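Local coordinates for protein NADPH-ferredoxin reductase FprA (Mycobacterium tuberculosis, PDB 1LQT) that uses FAD to pass electrons between NADPH and ferredoxin, and may thereby supply electrons to P450 systems, at residues M38-P43 against F76-N81; P43-L48 against A421-I426. One frame throughout, in Å; residues are numbered along the deposited sequence. Where two conformers were deposited one is given.

Interaction 1 of 2, residues M38-P43 against F76-N81. With FAD (flavin-adenine dinucleotide), chain H.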
loop_
_atom_site.group_PDB
_atom_site.type_symbol
_atom_site.label_atom_id
_atom_site.label_comp_id
_atom_site.label_asym_id
_atom_site.label_seq_id
_atom_site.Cartn_x
_atom_site.Cartn_y
_atom_site.Cartn_z
ATOM N N MET A 38 -1.938 -15.369 -13.340
ATOM C CA MET A 38 -2.040 -14.373 -12.293
ATOM C C MET A 38 -3.488 -14.029 -12.070
ATOM O O MET A 38 -4.176 -13.624 -12.999
ATOM C CB MET A 38 -1.237 -13.151 -12.716
ATOM C CG MET A 38 -1.216 -12.071 -11.697
ATOM S SD MET A 38 -0.146 -10.674 -12.173
ATOM C CE MET A 38 1.459 -11.289 -11.898
ATOM N N LEU A 39 -3.958 -14.230 -10.843
ATOM C CA LEU A 39 -5.333 -13.999 -10.442
ATOM C C LEU A 39 -5.389 -12.791 -9.552
ATOM O O LEU A 39 -4.732 -12.754 -8.528
ATOM C CB LEU A 39 -5.840 -15.208 -9.631
ATOM C CG LEU A 39 -5.659 -16.576 -10.300
ATOM C CD1 LEU A 39 -6.397 -17.629 -9.434
ATOM C CD2 LEU A 39 -6.012 -16.655 -11.689
ATOM N N GLU A 40 -6.202 -11.821 -9.908
ATOM C CA GLU A 40 -6.251 -10.540 -9.223
ATOM C C GLU A 40 -7.677 -10.203 -8.849
ATOM O O GLU A 40 -8.589 -10.272 -9.660
ATOM C CB GLU A 40 -5.680 -9.459 -10.132
ATOM C CG GLU A 40 -5.989 -8.016 -9.712
ATOM C CD GLU A 40 -5.484 -7.652 -8.328
ATOM O OE1 GLU A 40 -4.318 -7.975 -8.026
ATOM O OE2 GLU A 40 -6.273 -7.039 -7.568
ATOM N N MET A 41 -7.831 -9.793 -7.600
ATOM C CA MET A 41 -9.101 -9.401 -7.016
ATOM C C MET A 41 -9.851 -8.280 -7.766
ATOM O O MET A 41 -11.062 -8.307 -7.886
ATOM C CB MET A 41 -8.783 -8.928 -5.579
ATOM C CG MET A 41 -9.948 -8.214 -4.888
ATOM S SD MET A 41 -9.811 -8.219 -3.109
ATOM C CE MET A 41 -8.417 -6.922 -2.778
ATOM N N LEU A 42 -9.085 -7.262 -8.139
ATOM C CA LEU A 42 -9.637 -6.112 -8.837
ATOM C C LEU A 42 -9.641 -6.359 -10.331
ATOM O O LEU A 42 -8.939 -7.229 -10.835
ATOM C CB LEU A 42 -8.777 -4.872 -8.545
ATOM C CG LEU A 42 -8.654 -4.522 -7.072
ATOM C CD1 LEU A 42 -7.815 -3.266 -6.927
ATOM C CD2 LEU A 42 -9.984 -4.330 -6.391
ATOM N N PRO A 43 -10.399 -5.578 -11.092
ATOM C CA PRO A 43 -10.321 -5.676 -12.546
ATOM C C PRO A 43 -8.984 -5.214 -13.121
ATOM O O PRO A 43 -8.664 -5.522 -14.267
ATOM C CB PRO A 43 -11.458 -4.749 -13.019
ATOM C CG PRO A 43 -12.407 -4.767 -11.883
ATOM C CD PRO A 43 -11.542 -4.750 -10.671
ATOM N N PHE A 76 2.267 -16.200 -19.946
ATOM C CA PHE A 76 1.612 -15.469 -18.867
ATOM C C PHE A 76 0.171 -15.178 -19.219
ATOM O O PHE A 76 -0.108 -14.722 -20.337
ATOM C CB PHE A 76 2.349 -14.141 -18.690
ATOM C CG PHE A 76 1.779 -13.250 -17.627
ATOM C CD1 PHE A 76 0.732 -12.411 -17.890
ATOM C CD2 PHE A 76 2.363 -13.209 -16.370
ATOM C CE1 PHE A 76 0.229 -11.590 -16.867
ATOM C CE2 PHE A 76 1.884 -12.398 -15.381
ATOM C CZ PHE A 76 0.825 -11.621 -15.618
ATOM N N ARG A 77 -0.730 -15.373 -18.251
ATOM C CA ARG A 77 -2.128 -14.985 -18.393
ATOM C C ARG A 77 -2.534 -14.214 -17.125
ATOM O O ARG A 77 -2.091 -14.539 -16.030
ATOM C CB ARG A 77 -3.043 -16.190 -18.558
ATOM C CG ARG A 77 -2.746 -17.022 -19.778
ATOM C CD ARG A 77 -3.773 -18.098 -20.082
ATOM N NE ARG A 77 -3.893 -19.058 -18.983
ATOM C CZ ARG A 77 -4.601 -20.175 -19.061
ATOM N NH1 ARG A 77 -5.265 -20.442 -20.163
ATOM N NH2 ARG A 77 -4.658 -21.004 -18.043
ATOM N N PHE A 78 -3.417 -13.242 -17.312
ATOM C CA PHE A 78 -4.025 -12.468 -16.241
ATOM C C PHE A 78 -5.523 -12.714 -16.180
ATOM O O PHE A 78 -6.193 -12.718 -17.198
ATOM C CB PHE A 78 -3.797 -10.990 -16.515
ATOM C CG PHE A 78 -4.454 -10.037 -15.527
ATOM C CD1 PHE A 78 -3.881 -9.791 -14.299
ATOM C CD2 PHE A 78 -5.600 -9.332 -15.861
ATOM C CE1 PHE A 78 -4.461 -8.885 -13.442
ATOM C CE2 PHE A 78 -6.176 -8.427 -15.004
ATOM C CZ PHE A 78 -5.618 -8.198 -13.788
ATOM N N PHE A 79 -6.034 -12.900 -14.981
ATOM C CA PHE A 79 -7.449 -13.050 -14.733
ATOM C C PHE A 79 -7.823 -12.118 -13.583
ATOM O O PHE A 79 -7.617 -12.439 -12.409
ATOM C CB PHE A 79 -7.789 -14.481 -14.362
ATOM C CG PHE A 79 -7.414 -15.502 -15.405
ATOM C CD1 PHE A 79 -8.297 -15.864 -16.410
ATOM C CD2 PHE A 79 -6.189 -16.124 -15.384
ATOM C CE1 PHE A 79 -7.975 -16.845 -17.337
ATOM C CE2 PHE A 79 -5.864 -17.094 -16.346
ATOM C CZ PHE A 79 -6.757 -17.428 -17.306
ATOM N N GLY A 80 -8.363 -10.971 -13.949
ATOM C CA GLY A 80 -8.819 -9.998 -12.978
ATOM C C GLY A 80 -10.253 -10.210 -12.566
ATOM O O GLY A 80 -10.994 -10.974 -13.174
ATOM N N ASN A 81 -10.642 -9.538 -11.499
ATOM C CA ASN A 81 -11.956 -9.692 -10.859
ATOM C C ASN A 81 -12.161 -11.108 -10.343
ATOM O O ASN A 81 -13.272 -11.602 -10.334
ATOM C CB ASN A 81 -13.095 -9.255 -11.791
ATOM C CG ASN A 81 -14.404 -9.030 -11.084
ATOM O OD1 ASN A 81 -14.453 -8.627 -9.921
ATOM N ND2 ASN A 81 -15.494 -9.275 -11.799
HETATM P PA FAD H . 0.305 -4.894 -3.283
HETATM O O1A FAD H . -0.629 -4.445 -2.233
HETATM O O2A FAD H . 0.961 -3.900 -4.168
HETATM O O5B FAD H . -0.459 -5.920 -4.244
HETATM C C5B FAD H . -1.340 -6.902 -3.686
HETATM C C4B FAD H . -2.312 -7.289 -4.794
HETATM O O4B FAD H . -2.997 -8.461 -4.359
HETATM C C3B FAD H . -3.380 -6.230 -5.088
HETATM O O3B FAD H . -3.516 -5.976 -6.468
HETATM C C2B FAD H . -4.618 -6.828 -4.475
HETATM O O2B FAD H . -5.844 -6.387 -5.011
HETATM C C1B FAD H . -4.368 -8.327 -4.678
HETATM N N9A FAD H . -5.128 -9.200 -3.793
HETATM C C8A FAD H . -5.247 -9.074 -2.436
HETATM N N7A FAD H . -5.993 -10.037 -1.910
HETATM C C5A FAD H . -6.402 -10.797 -2.989
HETATM C C6A FAD H . -7.213 -11.931 -3.066
HETATM N N6A FAD H . -7.737 -12.541 -2.014
HETATM N N1A FAD H . -7.417 -12.457 -4.305
HETATM C C2A FAD H . -6.835 -11.875 -5.388
HETATM N N3A FAD H . -6.045 -10.793 -5.383
HETATM C C4A FAD H . -5.859 -10.290 -4.159
HETATM N N1 FAD H . 6.749 2.400 -2.822
HETATM C C2 FAD H . 7.586 3.138 -3.604
HETATM O O2 FAD H . 8.610 2.661 -4.054
HETATM N N3 FAD H . 7.266 4.462 -3.862
HETATM C C4 FAD H . 6.113 5.063 -3.450
HETATM O O4 FAD H . 5.865 6.252 -3.750
HETATM C C4X FAD H . 5.233 4.283 -2.691
HETATM N N5 FAD H . 4.035 4.806 -2.256
HETATM C C5X FAD H . 3.202 4.043 -1.480
HETATM C C6 FAD H . 2.020 4.569 -1.019
HETATM C C7 FAD H . 1.182 3.867 -0.171
HETATM C C7M FAD H . -0.112 4.477 0.293
HETATM C C8 FAD H . 1.548 2.565 0.192
HETATM C C8M FAD H . 0.689 1.763 1.131
HETATM C C9 FAD H . 2.733 2.007 -0.284
HETATM C C9A FAD H . 3.572 2.730 -1.120
HETATM N N10 FAD H . 4.777 2.198 -1.592
HETATM C C10 FAD H . 5.593 2.958 -2.393
HETATM C "C1'" FAD H . 5.189 0.796 -1.291
HETATM C "C2'" FAD H . 4.643 -0.181 -2.331
HETATM O "O2'" FAD H . 3.287 0.118 -2.544
HETATM C "C3'" FAD H . 4.798 -1.625 -1.815
HETATM O "O3'" FAD H . 6.171 -1.949 -1.625
HETATM C "C4'" FAD H . 4.308 -2.715 -2.768
HETATM O "O4'" FAD H . 3.168 -2.288 -3.508
HETATM C "C5'" FAD H . 3.979 -3.993 -1.995
HETATM O "O5'" FAD H . 3.742 -4.986 -3.001
HETATM P P FAD H . 2.873 -6.296 -2.784
HETATM O O1P FAD H . 2.951 -6.995 -4.086
HETATM O O2P FAD H . 3.258 -7.059 -1.558
HETATM O O3P FAD H . 1.394 -5.801 -2.497
HETATM O O HOH W 1 -13.198 -6.783 -8.253
#
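F76 opens the second strand with its ring reaching back to M38: CG lies anti to the backbone N (chi1 179°), and M38 SD stands 5.0 Å from the F76 ring centroid, at the ring edge, a Met-aromatic contact. M38 CE, swung round at chi3, meets the same edge in the ring plane. R77 lends its carbonyl, M38 N donating to R77 O at 2.8 Å nearly along the C=O axis, while its guanidinium turns away to a salt bridge with D37. At F78 the ring runs alongside E40, F78 CE1 lying 3.6 Å from E40 CB; ring and carboxylate planes are 15° apart. F79 ties the strands twice: F79 N donates to M38 O at 2.8 Å, and E40 N to F79 O at 2.9 Å from above the carbonyl plane. On the other face of the sheet F79 CD2 packs 3.7 Å from L39 CD2. G80 CA makes a CA-H...O contact with E40 O at 3.3 Å. N81 N donates to L42 O, above that carbonyl plane, and a water bridges N81 OD1 to M41 O; N81 ND2 is hydrogen-bonded to K416 O. E40 OE2 accepts L42 N and FAD O2B, and OE1 accepts FAD O3B at 2.7 Å. A parallel pair with an acid near the C-terminal end of its first strand, gripping both adenosine ribose hydroxyls, is the hallmark of a Rossmann-type FAD-binding domain.

Interaction 2 of 2, residues P43-L48 against A421-I426. With FAD (flavin-adenine dinucleotide), chain H.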
loop_
_atom_site.group_PDB
_atom_site.type_symbol
_atom_site.label_atom_id
_atom_site.label_comp_id
_atom_site.label_asym_id
_atom_site.label_seq_id
_atom_site.Cartn_x
_atom_site.Cartn_y
_atom_site.Cartn_z
ATOM N N PRO A 43 -10.399 -5.578 -11.092
ATOM C CA PRO A 43 -10.321 -5.676 -12.546
ATOM C C PRO A 43 -8.984 -5.214 -13.121
ATOM O O PRO A 43 -8.664 -5.522 -14.267
ATOM C CB PRO A 43 -11.458 -4.749 -13.019
ATOM C CG PRO A 43 -12.407 -4.767 -11.883
ATOM C CD PRO A 43 -11.542 -4.750 -10.671
ATOM N N THR A 44 -8.246 -4.443 -12.333
ATOM C CA THR A 44 -7.033 -3.780 -12.763
ATOM C C THR A 44 -5.823 -4.361 -12.044
ATOM O O THR A 44 -5.912 -4.614 -10.851
ATOM C CB THR A 44 -7.118 -2.277 -12.455
ATOM O OG1 THR A 44 -7.277 -2.099 -11.032
ATOM C CG2 THR A 44 -8.320 -1.611 -13.101
ATOM N N PRO A 45 -4.703 -4.504 -12.747
ATOM C CA PRO A 45 -3.465 -4.993 -12.141
ATOM C C PRO A 45 -2.711 -3.870 -11.450
ATOM O O PRO A 45 -3.107 -2.701 -11.456
ATOM C CB PRO A 45 -2.686 -5.501 -13.354
ATOM C CG PRO A 45 -3.068 -4.493 -14.436
ATOM C CD PRO A 45 -4.525 -4.236 -14.183
ATOM N N TRP A 46 -1.599 -4.281 -10.842
ATOM C CA TRP A 46 -0.515 -3.428 -10.348
ATOM C C TRP A 46 -0.561 -3.113 -8.857
ATOM O O TRP A 46 0.359 -2.514 -8.323
ATOM C CB TRP A 46 -0.269 -2.167 -11.188
ATOM C CG TRP A 46 -0.083 -2.452 -12.679
ATOM C CD1 TRP A 46 0.289 -3.651 -13.286
ATOM C CD2 TRP A 46 -0.229 -1.515 -13.727
ATOM N NE1 TRP A 46 0.329 -3.494 -14.640
ATOM C CE2 TRP A 46 -0.010 -2.199 -14.942
ATOM C CE3 TRP A 46 -0.564 -0.162 -13.779
ATOM C CZ2 TRP A 46 -0.072 -1.552 -16.188
ATOM C CZ3 TRP A 46 -0.623 0.465 -15.002
ATOM C CH2 TRP A 46 -0.407 -0.233 -16.189
ATOM N N GLY A 47 -1.613 -3.531 -8.179
ATOM C CA GLY A 47 -1.691 -3.375 -6.744
ATOM C C GLY A 47 -1.504 -1.939 -6.340
ATOM O O GLY A 47 -2.093 -1.016 -6.904
ATOM N N LEU A 48 -0.694 -1.724 -5.319
ATOM C CA LEU A 48 -0.472 -0.385 -4.759
ATOM C C LEU A 48 0.283 0.510 -5.729
ATOM O O LEU A 48 0.275 1.727 -5.540
ATOM C CB LEU A 48 0.250 -0.460 -3.428
ATOM C CG LEU A 48 -0.566 -0.996 -2.253
ATOM C CD1 LEU A 48 0.358 -1.232 -1.074
ATOM C CD2 LEU A 48 -1.675 -0.035 -1.860
ATOM N N ALA A 421 -6.528 -8.674 -22.271
ATOM C CA ALA A 421 -7.033 -7.852 -23.349
ATOM C C ALA A 421 -8.122 -6.900 -22.881
ATOM O O ALA A 421 -8.202 -5.772 -23.353
ATOM C CB ALA A 421 -7.558 -8.742 -24.487
ATOM N N HIS A 422 -8.950 -7.327 -21.946
ATOM C CA HIS A 422 -9.990 -6.463 -21.422
ATOM C C HIS A 422 -9.490 -5.444 -20.418
ATOM O O HIS A 422 -9.995 -4.326 -20.377
ATOM C CB HIS A 422 -11.123 -7.292 -20.937
ATOM C CG HIS A 422 -11.815 -7.946 -22.090
ATOM N ND1 HIS A 422 -12.886 -7.391 -22.737
ATOM C CD2 HIS A 422 -11.419 -8.978 -22.870
ATOM C CE1 HIS A 422 -13.254 -8.177 -23.737
ATOM N NE2 HIS A 422 -12.354 -9.123 -23.866
ATOM N N TRP A 423 -8.487 -5.797 -19.620
ATOM C CA TRP A 423 -7.808 -4.773 -18.838
ATOM C C TRP A 423 -7.246 -3.719 -19.783
ATOM O O TRP A 423 -7.325 -2.528 -19.479
ATOM C CB TRP A 423 -6.687 -5.395 -17.985
ATOM C CG TRP A 423 -5.519 -4.458 -17.800
ATOM C CD1 TRP A 423 -4.298 -4.646 -18.298
ATOM C CD2 TRP A 423 -5.502 -3.191 -17.151
ATOM N NE1 TRP A 423 -3.485 -3.583 -18.003
ATOM C CE2 TRP A 423 -4.215 -2.663 -17.312
ATOM C CE3 TRP A 423 -6.456 -2.418 -16.470
ATOM C CZ2 TRP A 423 -3.836 -1.434 -16.792
ATOM C CZ3 TRP A 423 -6.081 -1.169 -15.971
ATOM C CH2 TRP A 423 -4.786 -0.686 -16.154
ATOM N N GLN A 424 -6.679 -4.110 -20.917
ATOM C CA GLN A 424 -6.106 -3.117 -21.821
ATOM C C GLN A 424 -7.150 -2.131 -22.313
ATOM O O GLN A 424 -6.834 -0.973 -22.569
ATOM C CB GLN A 424 -5.357 -3.808 -22.958
ATOM C CG GLN A 424 -4.079 -4.491 -22.474
ATOM C CD GLN A 424 -3.432 -5.364 -23.502
ATOM O OE1 GLN A 424 -3.667 -5.234 -24.669
ATOM N NE2 GLN A 424 -2.579 -6.250 -23.069
ATOM N N VAL A 425 -8.387 -2.574 -22.452
ATOM C CA VAL A 425 -9.497 -1.682 -22.808
ATOM C C VAL A 425 -9.786 -0.716 -21.665
ATOM O O VAL A 425 -9.907 0.483 -21.906
ATOM C CB VAL A 425 -10.758 -2.489 -23.190
ATOM C CG1 VAL A 425 -11.916 -1.581 -23.506
ATOM C CG2 VAL A 425 -10.461 -3.402 -24.375
ATOM N N ILE A 426 -9.908 -1.202 -20.439
ATOM C CA ILE A 426 -10.049 -0.319 -19.286
ATOM C C ILE A 426 -8.940 0.729 -19.276
ATOM O O ILE A 426 -9.190 1.908 -19.095
ATOM C CB ILE A 426 -10.036 -1.119 -17.976
ATOM C CG1 ILE A 426 -11.313 -1.967 -17.841
ATOM C CG2 ILE A 426 -9.876 -0.188 -16.764
ATOM C CD1 ILE A 426 -11.269 -2.992 -16.709
HETATM P PA FAD H . 0.305 -4.894 -3.283
HETATM O O1A FAD H . -0.629 -4.445 -2.233
HETATM O O2A FAD H . 0.961 -3.900 -4.168
HETATM O O5B FAD H . -0.459 -5.920 -4.244
HETATM C C5B FAD H . -1.340 -6.902 -3.686
HETATM C C4B FAD H . -2.312 -7.289 -4.794
HETATM O O4B FAD H . -2.997 -8.461 -4.359
HETATM C C3B FAD H . -3.380 -6.230 -5.088
HETATM O O3B FAD H . -3.516 -5.976 -6.468
HETATM C C2B FAD H . -4.618 -6.828 -4.475
HETATM O O2B FAD H . -5.844 -6.387 -5.011
HETATM C C1B FAD H . -4.368 -8.327 -4.678
HETATM N N9A FAD H . -5.128 -9.200 -3.793
HETATM C C8A FAD H . -5.247 -9.074 -2.436
HETATM N N7A FAD H . -5.993 -10.037 -1.910
HETATM C C5A FAD H . -6.402 -10.797 -2.989
HETATM C C6A FAD H . -7.213 -11.931 -3.066
HETATM N N6A FAD H . -7.737 -12.541 -2.014
HETATM N N1A FAD H . -7.417 -12.457 -4.305
HETATM C C2A FAD H . -6.835 -11.875 -5.388
HETATM N N3A FAD H . -6.045 -10.793 -5.383
HETATM C C4A FAD H . -5.859 -10.290 -4.159
HETATM N N1 FAD H . 6.749 2.400 -2.822
HETATM C C2 FAD H . 7.586 3.138 -3.604
HETATM O O2 FAD H . 8.610 2.661 -4.054
HETATM N N3 FAD H . 7.266 4.462 -3.862
HETATM C C4 FAD H . 6.113 5.063 -3.450
HETATM O O4 FAD H . 5.865 6.252 -3.750
HETATM C C4X FAD H . 5.233 4.283 -2.691
HETATM N N5 FAD H . 4.035 4.806 -2.256
HETATM C C5X FAD H . 3.202 4.043 -1.480
HETATM C C6 FAD H . 2.020 4.569 -1.019
HETATM C C7 FAD H . 1.182 3.867 -0.171
HETATM C C7M FAD H . -0.112 4.477 0.293
HETATM C C8 FAD H . 1.548 2.565 0.192
HETATM C C8M FAD H . 0.689 1.763 1.131
HETATM C C9 FAD H . 2.733 2.007 -0.284
HETATM C C9A FAD H . 3.572 2.730 -1.120
HETATM N N10 FAD H . 4.777 2.198 -1.592
HETATM C C10 FAD H . 5.593 2.958 -2.393
HETATM C "C1'" FAD H . 5.189 0.796 -1.291
HETATM C "C2'" FAD H . 4.643 -0.181 -2.331
HETATM O "O2'" FAD H . 3.287 0.118 -2.544
HETATM C "C3'" FAD H . 4.798 -1.625 -1.815
HETATM O "O3'" FAD H . 6.171 -1.949 -1.625
HETATM C "C4'" FAD H . 4.308 -2.715 -2.768
HETATM O "O4'" FAD H . 3.168 -2.288 -3.508
HETATM C "C5'" FAD H . 3.979 -3.993 -1.995
HETATM O "O5'" FAD H . 3.742 -4.986 -3.001
HETATM P P FAD H . 2.873 -6.296 -2.784
HETATM O O1P FAD H . 2.951 -6.995 -4.086
HETATM O O2P FAD H . 3.258 -7.059 -1.558
HETATM O O3P FAD H . 1.394 -5.801 -2.497
#
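W423 carries this contact from the helix side, its indole directed at the 43-48 loop and met there by three successive residues. P45 lies over one face: its CD sits 3.4 Å from the centroid of the six-membered ring and 17° off the ring normal, a CH-pi contact placed almost centrally. The closest pair, P45 CD to W423 CD2, measures 3.3 Å, which marks the packing as tight, while P45 CG reaches over the CE2-NE1 side of the indole. W46 supplies an aromatic partner of a different kind. The edge of W423, led by CZ2, points at the face of W46 in a T-shaped (edge-to-face) pair, with six-membered centroids 5.2 Å apart and planes at 78°. P45 CG rests on that same W46 face, 3.5 Å above its plane, so the proline fills the corner between the two indoles. T44 completes the first shell: its CG2, anti to the carbonyl carbon, comes 3.7 Å from W423 CZ3. No hydrogen bond joins the segments; the fit is apolar, and P43 O is buried here without a polar partner. In the fold, this joins the loop following the second strand of the Rossmann-type FAD-binding domain to helix 420-434 of the C-terminal region. One turn along that helix from W423, I426 CD1 meets P43 CB at 4.1 Å, and L450 of helix 447-454 touches P43, T44 and I426. R50 of helix 48-51 packs against both T44 and W423, and S64 and E68 of helix 64-71 touch W46. Beyond W46 the chain turns through G47, the N-cap residue, with a positive phi, and L48 N donates to FAD O2A at 3.0 Å, nearly straight at 172°.

How the interactions relate
Interactions 1 and 2 have centres 8 Å apart, share P43, and lie on the same side of the chain's centre. Along the chain their segments alternate: 38-43 runs directly into 43-48, 76-81 follows, and 421-426 comes near the C-terminus. Interaction 1 joins neighbouring strands of the mixed sheet, whereas interaction 2 docks helix 420-434 on the loop leaving the first of them. The short strand 418-419, just before that helix, pairs antiparallel with 76-80. F78 bridges the two, its CE1 lying 3.8 Å from P45 CB. Both touch FAD, interaction 1 at the adenosine ribose and interaction 2 at a phosphate, so the chain meets FAD around E40 and at G47-L48, while the part between packs against helix 420-434.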